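Local coordinates for insecticidal crystal protein Cry7Cal (Bacillus thuringiensis, PDB 5ZI1) that is an insecticidal toxin active against locusts that probably binds receptors of the target insect, here as the three-domain part of a longer crystal protein, at residues P459-L463 with M512-F516. Residues are numbered along the deposited sequence; the frame is centred on the assembly and turned at random.
Sequences PDNKL and MRLSF
The Asn461 amide meets Arg513 O at its edge, in the amide plane, while Met512 CG sits beyond Asn461 ND2 and to one side of that plane (3.8 Å); the Phe516 ring is approached obliquely at CD2 by Leu463 CD1 (3.9 Å). In this three-domain δ-endotoxin, the loop leading into strand 468-472 packs against the end of strand 508-513, which belongs to the C-terminal β-sandwich. The ND2 to Arg513 O bond is 3.2 Å long. With chi1 of -75°, CG of Asn461 stands beside its own backbone N, carrying ND2 to this carbonyl, while OD1 accepts a bond from Lys475.

Ser515 pairs with the residues flanking Lys462, its N giving a bond to Asn461 O and its O accepting one from Leu463 N (2.9 Å). This is a single parallel β-bridge, but the two halves differ: the Leu463 N-H points almost straight down the carbonyl bond, whereas the Ser515 N-H reaches Asn461 O from well above the carbonyl plane. Lys462 CA adds a CA-H...O contact to Ser515 O at 3.3 Å. On the buried side, Leu463 CD2 meets Leu514 CD1 at 4.2 Å, and both leucines pack on Ile471 and Phe597. Arg513 turns its end elsewhere, bonding Lys326 O through NH1. At the solvent-facing end, the Ser515 hydroxyl donates to Asp460 O, with OG 2.7 Å from that oxygen and tilted 22° from its carbonyl plane.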
loop_
_atom_site.group_PDB
_atom_site.type_symbol
_atom_site.label_atom_id
_atom_site.label_comp_id
_atom_site.label_asym_id
_atom_site.label_seq_id
_atom_site.Cartn_x
_atom_site.Cartn_y
_atom_site.Cartn_z
ATOM N N PRO A 459 -15.168 2.897 0.778
ATOM C CA PRO A 459 -16.132 1.787 0.826
ATOM C C PRO A 459 -17.251 1.863 -0.200
ATOM O O PRO A 459 -18.013 0.899 -0.312
ATOM C CB PRO A 459 -16.677 1.859 2.257
ATOM C CG PRO A 459 -16.457 3.262 2.699
ATOM C CD PRO A 459 -15.191 3.712 2.006
ATOM N N ASP A 460 -17.295 2.912 -1.025
ATOM C CA ASP A 460 -18.437 3.101 -1.912
ATOM C C ASP A 460 -18.190 2.734 -3.369
ATOM O O ASP A 460 -19.170 2.543 -4.100
ATOM C CB ASP A 460 -18.915 4.556 -1.875
ATOM C CG ASP A 460 -19.565 4.915 -0.572
ATOM O OD1 ASP A 460 -19.388 6.067 -0.130
ATOM O OD2 ASP A 460 -20.243 4.044 0.008
ATOM N N ASN A 461 -16.943 2.602 -3.818
ATOM C CA ASN A 461 -16.652 2.507 -5.257
ATOM C C ASN A 461 -17.319 3.656 -6.013
ATOM O O ASN A 461 -17.901 3.484 -7.084
ATOM C CB ASN A 461 -17.056 1.154 -5.842
ATOM C CG ASN A 461 -16.090 0.064 -5.460
ATOM O OD1 ASN A 461 -14.982 0.356 -5.001
ATOM N ND2 ASN A 461 -16.495 -1.196 -5.628
ATOM N N LYS A 462 -17.203 4.848 -5.445
ATOM C CA LYS A 462 -17.772 6.041 -6.049
ATOM C C LYS A 462 -17.098 6.357 -7.380
ATOM O O LYS A 462 -15.867 6.315 -7.491
ATOM C CB LYS A 462 -17.632 7.221 -5.088
ATOM C CG LYS A 462 -18.218 8.523 -5.604
ATOM C CD LYS A 462 -18.139 9.642 -4.571
ATOM C CE LYS A 462 -18.789 10.909 -5.110
ATOM N NZ LYS A 462 -18.341 12.127 -4.385
ATOM N N LEU A 463 -17.905 6.670 -8.395
ATOM C CA LEU A 463 -17.390 7.261 -9.621
ATOM C C LEU A 463 -17.329 8.766 -9.430
ATOM O O LEU A 463 -18.275 9.371 -8.912
ATOM C CB LEU A 463 -18.263 6.933 -10.827
ATOM C CG LEU A 463 -18.369 5.463 -11.206
ATOM C CD1 LEU A 463 -19.042 5.342 -12.558
ATOM C CD2 LEU A 463 -17.005 4.781 -11.192
ATOM N N MET A 512 -18.871 -6.129 -9.700
ATOM C CA MET A 512 -18.488 -4.959 -8.933
ATOM C C MET A 512 -19.698 -4.044 -8.864
ATOM O O MET A 512 -20.430 -3.917 -9.852
ATOM C CB MET A 512 -17.295 -4.281 -9.607
ATOM C CG MET A 512 -16.807 -3.012 -8.972
ATOM S SD MET A 512 -15.400 -2.370 -9.931
ATOM C CE MET A 512 -14.078 -3.478 -9.442
ATOM N N ARG A 513 -19.932 -3.440 -7.696
ATOM C CA ARG A 513 -21.000 -2.458 -7.534
ATOM C C ARG A 513 -20.396 -1.065 -7.504
ATOM O O ARG A 513 -19.399 -0.834 -6.820
ATOM C CB ARG A 513 -21.821 -2.693 -6.262
ATOM C CG ARG A 513 -22.608 -3.987 -6.266
ATOM C CD ARG A 513 -23.862 -3.940 -5.361
ATOM N NE ARG A 513 -24.710 -5.091 -5.658
ATOM C CZ ARG A 513 -24.608 -6.270 -5.055
ATOM N NH1 ARG A 513 -23.717 -6.441 -4.085
ATOM N NH2 ARG A 513 -25.407 -7.272 -5.404
ATOM N N LEU A 514 -21.008 -0.141 -8.232
ATOM C CA LEU A 514 -20.525 1.227 -8.307
ATOM C C LEU A 514 -21.542 2.161 -7.666
ATOM O O LEU A 514 -22.723 1.836 -7.563
ATOM C CB LEU A 514 -20.258 1.645 -9.766
ATOM C CG LEU A 514 -19.209 0.913 -10.618
ATOM C CD1 LEU A 514 -17.821 0.877 -9.964
ATOM C CD2 LEU A 514 -19.655 -0.490 -10.934
ATOM N N SER A 515 -21.066 3.325 -7.219
ATOM C CA SER A 515 -21.899 4.345 -6.595
ATOM C C SER A 515 -21.789 5.611 -7.421
ATOM O O SER A 515 -20.683 6.117 -7.625
ATOM C CB SER A 515 -21.472 4.645 -5.150
ATOM O OG SER A 515 -21.654 3.535 -4.297
ATOM N N PHE A 516 -22.930 6.130 -7.868
ATOM C CA PHE A 516 -22.981 7.433 -8.512
ATOM C C PHE A 516 -24.345 8.050 -8.234
ATOM O O PHE A 516 -25.308 7.345 -7.922
ATOM C CB PHE A 516 -22.714 7.329 -10.022
ATOM C CG PHE A 516 -23.288 6.096 -10.651
ATOM C CD1 PHE A 516 -24.592 6.084 -11.120
ATOM C CD2 PHE A 516 -22.523 4.952 -10.776
ATOM C CE1 PHE A 516 -25.124 4.944 -11.708
ATOM C CE2 PHE A 516 -23.040 3.802 -11.353
ATOM C CZ PHE A 516 -24.345 3.796 -11.824
#